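Long-range contacts in DUF1573 domain-containing protein (Porphyromonas gingivalis, PDB 2QSV), which is of unknown function, though its family is tentatively linked to cysteine-type peptidase activity, and is represented here by its two C-terminal immunoglobulin-like domains: residues N7-P17 and V99-P110; P149-N159 and I196-D206. All blocks are in the same frame, centred on the assembly; numbering follows the deposited sequence.

Contact 1. Residues N7-P17 and V99-P110; sequences NARLLFPISMP and VMVSLPLVDNFP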
# COMPACT_ATOMS: atom_id res chain seq x y z
N ASN A 7 3.02 14.93 -1.74
CA ASN A 7 3.13 13.49 -2.01
C ASN A 7 1.94 12.95 -2.81
O ASN A 7 0.79 13.33 -2.56
CB ASN A 7 3.23 12.73 -0.69
CG ASN A 7 4.47 13.09 0.09
OD1 ASN A 7 5.56 12.57 -0.18
ND2 ASN A 7 4.32 13.98 1.08
N ALA A 8 2.23 12.06 -3.76
CA ALA A 8 1.19 11.32 -4.46
C ALA A 8 0.66 10.21 -3.53
O ALA A 8 -0.53 9.85 -3.60
CB ALA A 8 1.75 10.72 -5.75
N ARG A 9 1.54 9.70 -2.66
CA ARG A 9 1.25 8.58 -1.75
C ARG A 9 1.63 8.95 -0.31
O ARG A 9 2.64 9.60 -0.08
CB ARG A 9 2.07 7.36 -2.13
CG ARG A 9 1.53 6.51 -3.27
CD ARG A 9 2.16 5.09 -3.22
NE ARG A 9 1.91 4.40 -1.94
CZ ARG A 9 2.58 3.33 -1.50
NH1 ARG A 9 3.58 2.81 -2.21
NH2 ARG A 9 2.27 2.80 -0.33
N LEU A 10 0.82 8.52 0.65
CA LEU A 10 1.15 8.68 2.07
C LEU A 10 1.12 7.29 2.70
O LEU A 10 0.26 6.47 2.37
CB LEU A 10 0.19 9.63 2.77
CG LEU A 10 0.10 11.13 2.40
CD1 LEU A 10 -1.05 11.79 3.14
CD2 LEU A 10 1.40 11.90 2.66
N LEU A 11 2.08 7.01 3.57
CA LEU A 11 2.25 5.64 4.07
C LEU A 11 2.47 5.68 5.56
O LEU A 11 3.42 6.31 6.04
CB LEU A 11 3.41 4.95 3.35
CG LEU A 11 3.85 3.54 3.79
CD1 LEU A 11 2.72 2.43 3.66
CD2 LEU A 11 5.09 3.15 2.99
N PHE A 12 1.53 5.08 6.30
CA PHE A 12 1.67 4.94 7.74
C PHE A 12 2.75 3.88 8.03
O PHE A 12 2.99 3.00 7.20
CB PHE A 12 0.33 4.56 8.39
CG PHE A 12 -0.60 5.71 8.63
CD1 PHE A 12 -0.45 6.52 9.75
CD2 PHE A 12 -1.62 5.99 7.73
CE1 PHE A 12 -1.30 7.62 9.98
CE2 PHE A 12 -2.49 7.07 7.95
CZ PHE A 12 -2.33 7.89 9.09
N PRO A 13 3.43 3.97 9.19
CA PRO A 13 4.31 2.83 9.53
C PRO A 13 3.47 1.54 9.76
O PRO A 13 2.25 1.62 10.01
CB PRO A 13 5.00 3.27 10.82
CG PRO A 13 4.16 4.41 11.38
CD PRO A 13 3.45 5.04 10.20
N ILE A 14 4.13 0.38 9.71
CA ILE A 14 3.54 -0.88 10.20
C ILE A 14 2.90 -0.60 11.55
O ILE A 14 3.56 -0.06 12.46
CB ILE A 14 4.58 -1.96 10.41
CG1 ILE A 14 5.38 -2.16 9.11
CG2 ILE A 14 3.91 -3.29 10.89
CD1 ILE A 14 6.77 -2.69 9.33
N SER A 15 1.62 -0.93 11.67
CA SER A 15 0.85 -0.59 12.86
C SER A 15 -0.04 -1.71 13.33
O SER A 15 -0.58 -2.47 12.51
CB SER A 15 -0.10 0.58 12.56
OG SER A 15 0.60 1.74 12.16
N MSE A 16 -0.22 -1.75 14.65
CA MSE A 16 -1.26 -2.57 15.28
C MSE A 16 -2.53 -1.73 15.52
O MSE A 16 -2.47 -0.50 15.48
CB MSE A 16 -0.74 -3.15 16.58
CG MSE A 16 0.42 -4.09 16.35
SE MSE A 16 1.07 -4.69 18.07
CE MSE A 16 2.35 -6.01 17.47
N PRO A 17 -3.69 -2.40 15.71
CA PRO A 17 -4.94 -1.62 15.75
C PRO A 17 -4.97 -0.47 16.75
O PRO A 17 -5.67 0.49 16.51
CB PRO A 17 -5.99 -2.65 16.14
CG PRO A 17 -5.45 -3.93 15.60
CD PRO A 17 -3.95 -3.85 15.82
N VAL A 99 -4.93 11.54 -3.17
CA VAL A 99 -3.66 11.01 -2.69
C VAL A 99 -4.00 9.66 -2.07
O VAL A 99 -4.92 9.57 -1.26
CB VAL A 99 -3.05 11.99 -1.63
CG1 VAL A 99 -1.86 11.36 -0.88
CG2 VAL A 99 -2.60 13.29 -2.33
N MSE A 100 -3.27 8.63 -2.47
CA MSE A 100 -3.47 7.30 -1.89
C MSE A 100 -2.80 7.21 -0.52
O MSE A 100 -1.63 7.51 -0.37
CB MSE A 100 -2.95 6.20 -2.81
CG MSE A 100 -3.45 4.77 -2.42
SE MSE A 100 -5.40 4.51 -2.59
CE MSE A 100 -5.72 5.22 -4.39
N VAL A 101 -3.58 6.80 0.48
CA VAL A 101 -3.08 6.61 1.81
C VAL A 101 -3.02 5.09 2.09
O VAL A 101 -4.02 4.38 1.95
CB VAL A 101 -3.97 7.36 2.82
CG1 VAL A 101 -3.39 7.33 4.21
CG2 VAL A 101 -4.26 8.84 2.36
N SER A 102 -1.84 4.60 2.49
CA SER A 102 -1.61 3.18 2.77
C SER A 102 -1.30 2.90 4.23
O SER A 102 -0.60 3.68 4.91
CB SER A 102 -0.48 2.61 1.91
OG SER A 102 -0.91 2.54 0.56
N LEU A 103 -1.85 1.80 4.71
CA LEU A 103 -1.64 1.33 6.06
C LEU A 103 -1.30 -0.17 6.04
O LEU A 103 -2.14 -0.98 5.60
CB LEU A 103 -2.92 1.55 6.92
CG LEU A 103 -2.96 0.98 8.34
CD1 LEU A 103 -1.83 1.57 9.21
CD2 LEU A 103 -4.34 1.21 8.96
N PRO A 104 -0.08 -0.53 6.49
CA PRO A 104 0.25 -1.94 6.80
C PRO A 104 -0.25 -2.31 8.19
O PRO A 104 0.45 -2.11 9.17
CB PRO A 104 1.81 -1.99 6.73
CG PRO A 104 2.26 -0.48 6.36
CD PRO A 104 1.06 0.37 6.74
N LEU A 105 -1.48 -2.83 8.26
CA LEU A 105 -2.11 -3.13 9.53
C LEU A 105 -1.80 -4.59 9.88
O LEU A 105 -2.10 -5.51 9.08
CB LEU A 105 -3.63 -2.86 9.47
CG LEU A 105 -4.39 -3.13 10.77
CD1 LEU A 105 -3.94 -2.23 11.94
CD2 LEU A 105 -5.94 -3.05 10.61
N VAL A 106 -1.16 -4.81 11.03
CA VAL A 106 -0.75 -6.17 11.43
C VAL A 106 -1.54 -6.65 12.67
O VAL A 106 -2.27 -5.87 13.28
CB VAL A 106 0.83 -6.31 11.63
CG1 VAL A 106 1.58 -5.93 10.33
CG2 VAL A 106 1.33 -5.48 12.81
N ASP A 107 -1.37 -7.92 13.05
CA ASP A 107 -1.96 -8.47 14.28
C ASP A 107 -1.47 -7.85 15.58
O ASP A 107 -0.30 -7.42 15.71
CB ASP A 107 -1.72 -9.98 14.35
CG ASP A 107 -2.48 -10.74 13.26
OD1 ASP A 107 -3.71 -10.90 13.41
OD2 ASP A 107 -1.87 -11.16 12.24
N ASN A 108 -2.35 -7.84 16.57
CA ASN A 108 -1.92 -7.59 17.94
C ASN A 108 -1.24 -8.83 18.55
O ASN A 108 -1.89 -9.64 19.25
CB ASN A 108 -3.09 -7.08 18.80
CG ASN A 108 -2.67 -6.69 20.21
OD1 ASN A 108 -1.49 -6.53 20.52
ND2 ASN A 108 -3.65 -6.60 21.09
N PHE A 109 0.06 -8.96 18.29
CA PHE A 109 0.79 -10.17 18.59
C PHE A 109 0.95 -10.48 20.09
O PHE A 109 0.96 -11.65 20.43
CB PHE A 109 2.17 -10.24 17.88
CG PHE A 109 2.08 -10.43 16.39
CD1 PHE A 109 1.69 -11.68 15.84
CD2 PHE A 109 2.39 -9.38 15.53
CE1 PHE A 109 1.59 -11.87 14.47
CE2 PHE A 109 2.28 -9.54 14.14
CZ PHE A 109 1.91 -10.79 13.60
N PRO A 110 1.12 -9.44 20.97
CA PRO A 110 1.15 -9.75 22.43
C PRO A 110 -0.14 -10.39 22.97
O PRO A 110 -0.07 -11.11 23.97
CB PRO A 110 1.41 -8.38 23.10
CG PRO A 110 2.11 -7.55 21.98
CD PRO A 110 1.38 -8.00 20.71
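Arg-9 to Leu-11 run parallel to Met-100 to Ser-102 as neighbouring strands, axes 4.7 Å apart at 20°, with Leu-10 N donating to Met-100 O and Ser-102 N to Leu-10 O, each at 2.8 Å. After Phe-12 the chain detours through Pro-13 and the register slips by one, before Ser-15 N donates to Pro-104 O and Val-106 N to Ser-15 O. Ser-15 OG folds back onto Pro-13 O (2.7 Å), approaching from above the carbonyl plane and bracing the detour. Pro-104, lacking an N-H, sets its CD 3.3 Å from Phe-12 O and ends the first run of bonds. The first strand of this immunoglobulin-like sandwich is split between the two sheets (the A/A' arrangement): 3-5 pairs antiparallel with 22-29, whereas 9-11 joins the other sheet beside the domain's last strand, 94-105. Towards the interior, Leu-10 CG meets Val-99 CG1 (3.8 Å) and Phe-12 CE2 meets Val-101 CG1 (3.9 Å), under Val-23, Leu-65 and Leu-67 of the facing sheet. On the opposite face Leu-11 CD1 rests on Ser-102 CB, while Ser-102 OG bonds to Asp-79. Farther along, the selenomethionine Met-16, extended beyond CG (chi2 177°), carries CE to the edge of the Phe-109 ring, 3.9 Å from CD2.

Contact 2. Residues P149-N159 and I196-D206; sequences PLRLHSVTTRN and IAADISIICND. With NA (sodium ion), chain C; SO4 (sulfate ion), chain B.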
# COMPACT_ATOMS: atom_id res chain seq x y z
N PRO A 149 -1.57 -21.93 12.64
CA PRO A 149 -1.85 -21.71 11.22
C PRO A 149 -1.23 -20.36 10.79
O PRO A 149 -1.35 -19.35 11.50
CB PRO A 149 -3.39 -21.65 11.14
CG PRO A 149 -3.86 -21.37 12.52
CD PRO A 149 -2.78 -21.75 13.49
N LEU A 150 -0.56 -20.38 9.66
CA LEU A 150 -0.02 -19.18 9.04
C LEU A 150 -1.11 -18.59 8.17
O LEU A 150 -1.65 -19.29 7.29
CB LEU A 150 1.19 -19.54 8.18
CG LEU A 150 1.85 -18.42 7.34
CD1 LEU A 150 2.50 -17.35 8.25
CD2 LEU A 150 2.91 -19.06 6.38
N ARG A 151 -1.46 -17.33 8.44
CA ARG A 151 -2.48 -16.62 7.70
C ARG A 151 -1.88 -15.51 6.85
O ARG A 151 -1.06 -14.73 7.36
CB ARG A 151 -3.47 -16.00 8.68
CG ARG A 151 -4.23 -17.06 9.52
CD ARG A 151 -5.13 -16.37 10.56
NE ARG A 151 -5.49 -17.33 11.60
CZ ARG A 151 -6.34 -18.34 11.40
NH1 ARG A 151 -6.91 -18.53 10.22
NH2 ARG A 151 -6.62 -19.19 12.39
N LEU A 152 -2.26 -15.45 5.58
CA LEU A 152 -1.76 -14.44 4.66
C LEU A 152 -2.86 -13.42 4.55
O LEU A 152 -3.84 -13.63 3.82
CB LEU A 152 -1.42 -15.04 3.28
CG LEU A 152 -0.52 -16.25 3.19
CD1 LEU A 152 -0.21 -16.64 1.73
CD2 LEU A 152 0.77 -16.14 4.02
N HIS A 153 -2.76 -12.36 5.35
CA HIS A 153 -3.80 -11.36 5.38
C HIS A 153 -3.90 -10.57 4.08
O HIS A 153 -4.98 -10.20 3.67
CB HIS A 153 -3.59 -10.41 6.55
CG HIS A 153 -3.50 -11.07 7.86
ND1 HIS A 153 -4.48 -11.92 8.33
CD2 HIS A 153 -2.57 -11.00 8.84
CE1 HIS A 153 -4.17 -12.32 9.55
NE2 HIS A 153 -3.00 -11.78 9.88
N SER A 154 -2.76 -10.26 3.46
CA SER A 154 -2.81 -9.60 2.14
C SER A 154 -1.53 -9.89 1.38
O SER A 154 -0.49 -10.16 1.98
CB SER A 154 -3.02 -8.06 2.29
OG SER A 154 -1.94 -7.50 2.99
N VAL A 155 -1.61 -9.86 0.05
CA VAL A 155 -0.47 -10.06 -0.81
C VAL A 155 -0.64 -8.98 -1.87
O VAL A 155 -1.57 -9.03 -2.65
CB VAL A 155 -0.42 -11.48 -1.48
CG1 VAL A 155 0.71 -11.53 -2.49
CG2 VAL A 155 -0.20 -12.65 -0.40
N THR A 156 0.24 -7.98 -1.85
CA THR A 156 0.06 -6.83 -2.72
C THR A 156 1.31 -6.52 -3.59
O THR A 156 2.46 -6.75 -3.19
CB THR A 156 -0.46 -5.58 -1.96
OG1 THR A 156 0.31 -5.37 -0.79
CG2 THR A 156 -1.97 -5.72 -1.53
N THR A 157 1.04 -6.07 -4.81
CA THR A 157 2.07 -5.58 -5.70
C THR A 157 1.73 -4.11 -6.11
O THR A 157 0.55 -3.72 -6.22
CB THR A 157 2.26 -6.53 -6.93
OG1 THR A 157 1.02 -6.68 -7.61
CG2 THR A 157 2.74 -7.96 -6.49
N ARG A 158 2.75 -3.30 -6.31
CA ARG A 158 2.53 -1.92 -6.78
C ARG A 158 2.87 -1.78 -8.29
O ARG A 158 2.27 -1.00 -9.00
CB ARG A 158 3.35 -0.90 -5.95
CG ARG A 158 3.08 -0.90 -4.42
CD ARG A 158 1.62 -0.61 -4.05
NE ARG A 158 1.43 -0.39 -2.60
CZ ARG A 158 0.31 -0.64 -1.90
NH1 ARG A 158 -0.76 -1.16 -2.51
NH2 ARG A 158 0.26 -0.37 -0.58
N ASN A 159 3.82 -2.56 -8.77
CA ASN A 159 4.19 -2.51 -10.17
C ASN A 159 3.13 -3.17 -11.06
O ASN A 159 2.73 -4.33 -10.81
CB ASN A 159 5.57 -3.16 -10.32
CG ASN A 159 6.20 -2.90 -11.67
OD1 ASN A 159 5.64 -3.25 -12.72
ND2 ASN A 159 7.36 -2.30 -11.65
N ILE A 196 12.63 -4.43 -14.45
CA ILE A 196 11.92 -4.08 -13.23
C ILE A 196 12.62 -4.64 -12.02
O ILE A 196 13.34 -5.62 -12.11
CB ILE A 196 10.44 -4.52 -13.22
CG1 ILE A 196 10.29 -6.03 -13.49
CG2 ILE A 196 9.60 -3.68 -14.16
CD1 ILE A 196 8.94 -6.58 -13.08
N ALA A 197 12.42 -4.00 -10.88
CA ALA A 197 12.85 -4.52 -9.63
C ALA A 197 11.70 -4.13 -8.69
O ALA A 197 11.54 -2.95 -8.33
CB ALA A 197 14.19 -3.89 -9.23
N ALA A 198 10.84 -5.09 -8.38
CA ALA A 198 9.58 -4.75 -7.73
C ALA A 198 9.33 -5.68 -6.52
O ALA A 198 9.81 -6.85 -6.51
CB ALA A 198 8.47 -4.84 -8.74
N ASP A 199 8.68 -5.17 -5.49
CA ASP A 199 8.37 -5.95 -4.30
C ASP A 199 6.99 -6.59 -4.33
O ASP A 199 6.00 -5.96 -4.70
CB ASP A 199 8.44 -5.11 -3.03
CG ASP A 199 9.85 -4.63 -2.71
OD1 ASP A 199 10.83 -5.39 -2.94
OD2 ASP A 199 9.97 -3.46 -2.25
N ILE A 200 6.95 -7.86 -3.92
CA ILE A 200 5.69 -8.43 -3.47
C ILE A 200 5.61 -8.23 -1.95
O ILE A 200 6.49 -8.67 -1.26
CB ILE A 200 5.54 -9.96 -3.80
CG1 ILE A 200 5.60 -10.17 -5.32
CG2 ILE A 200 4.20 -10.42 -3.24
CD1 ILE A 200 6.02 -11.65 -5.78
N SER A 201 4.57 -7.59 -1.45
CA SER A 201 4.44 -7.36 -0.02
C SER A 201 3.39 -8.29 0.59
O SER A 201 2.25 -8.39 0.06
CB SER A 201 4.05 -5.90 0.27
OG SER A 201 5.07 -5.03 -0.19
N ILE A 202 3.79 -8.97 1.65
CA ILE A 202 2.89 -9.95 2.32
C ILE A 202 2.71 -9.57 3.74
O ILE A 202 3.65 -9.45 4.46
CB ILE A 202 3.45 -11.44 2.24
CG1 ILE A 202 3.65 -11.87 0.76
CG2 ILE A 202 2.52 -12.41 3.08
CD1 ILE A 202 4.46 -13.19 0.56
N ILE A 203 1.47 -9.37 4.16
CA ILE A 203 1.19 -9.19 5.57
C ILE A 203 0.62 -10.51 6.12
O ILE A 203 -0.30 -11.05 5.55
CB ILE A 203 0.25 -8.01 5.82
CG1 ILE A 203 1.04 -6.70 5.49
CG2 ILE A 203 -0.23 -8.00 7.31
CD1 ILE A 203 0.30 -5.47 5.70
N CYS A 204 1.20 -11.02 7.21
CA CYS A 204 0.88 -12.36 7.70
C CYS A 204 1.00 -12.33 9.19
O CYS A 204 1.47 -11.34 9.79
CB CYS A 204 1.82 -13.42 7.08
SG CYS A 204 3.54 -13.18 7.54
N ASN A 205 0.65 -13.44 9.81
CA ASN A 205 0.63 -13.53 11.25
C ASN A 205 1.88 -14.19 11.77
O ASN A 205 1.81 -14.96 12.73
CB ASN A 205 -0.65 -14.26 11.74
CG ASN A 205 -0.66 -15.75 11.39
OD1 ASN A 205 0.06 -16.18 10.49
ND2 ASN A 205 -1.46 -16.54 12.15
N ASP A 206 3.02 -13.94 11.11
CA ASP A 206 4.34 -14.30 11.63
C ASP A 206 4.80 -13.17 12.60
O ASP A 206 5.09 -12.06 12.17
CB ASP A 206 5.32 -14.53 10.46
CG ASP A 206 6.74 -14.91 10.89
OD1 ASP A 206 7.16 -14.69 12.04
OD2 ASP A 206 7.49 -15.44 10.02
NA NA C . 0.43 -4.91 -9.75
S SO4 B . 7.56 -1.62 -5.83
O1 SO4 B . 8.79 -2.37 -5.60
O2 SO4 B . 7.81 -0.16 -5.72
O3 SO4 B . 6.97 -1.89 -7.14
O4 SO4 B . 6.65 -1.96 -4.75
O HOH W 1 0.08 -6.97 1.57
O HOH W 2 4.69 -4.32 -2.99
O HOH W 3 5.43 -4.17 -6.71
O HOH W 4 -0.64 -2.63 -9.48
O HOH W 5 -0.80 -5.89 -11.13
O HOH W 6 -1.48 -6.18 -8.54
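Asn-205 grips the start of the neighbouring strand with its side-chain amide: ND2 donates to Pro-149 O at 2.9 Å, nearly straight (173°) and in the plane of both groups, while OD1 accepts Arg-151 N at 2.8 Å from a donor 55° out of its carbonyl plane. With CG lodged between its own N and C (chi1 69°), the amide imitates a strand's backbone just where strand 196-204 ends; asparagine suits the place by offering donor and acceptor together. At the other end a sodium ion is held by Thr-157 OG1 (2.8 Å), Asn-159 O (2.6 Å), three waters and Leu-162 O, all neutral oxygens. A sulfate, probably from the crystallisation liquor, takes the N-H of Asp-199 on its O1 at 2.8 Å.

Between these ends the antiparallel strands are inner partners in the mixed sheet of an immunoglobulin-like domain, interrupted by a classic beta bulge: His-153 and Ser-154 both turn their N-H to Ile-203 O, in weak bonds. Regular pairing follows, with Ser-201 N donating to Thr-156 O at 2.9 Å. On the face of Ser-154, Thr-156 and Ser-201 one water links Ser-154 OG, Thr-156 OG1 and Ser-201 O. Ser-154 OG is also hydrogen-bonded to Met-77 N of the preceding domain; small hydroxyl residues suit a face that meets both water and the neighbouring domain.

The reverse face is largely apolar and packs into the sandwich. Val-155 CG1 crosses Ile-200 CG2 at 3.7 Å, and its other branch lies beside Ile-202. Thr-157 serves both purposes: its OG1 goes to sodium while CG2 runs alongside Ile-200 CG1 at 3.8 Å. Leu-152 CD2 settles near Ile-202 CG2 and Cys-204 CB, with Ile-142 and Pro-166 of the opposing sheet closing over this layer.

Contact 1 and contact 2 belong to successive immunoglobulin-like domains, one completed before the other begins. They occupy different places in their equivalent mixed sheets: contact 1 pairs the outer first strand with the last strand of its domain, contact 2 two inner strands. Their centres are 13 Å apart and their surfaces meet at the domain interface. Asp-107 OD2 lies 2.7 Å from His-153 NE2, a probable hydrogen bond, and 3.4 Å from Asn-205 CB. A second junction forms at Asp-79: the partner of Ser-102 in contact 1, it also salt-bridges Arg-158 of contact 2 and joins the domains. The sodium ion is bound by Thr-157 and Asn-159 of contact 2, with Leu-162.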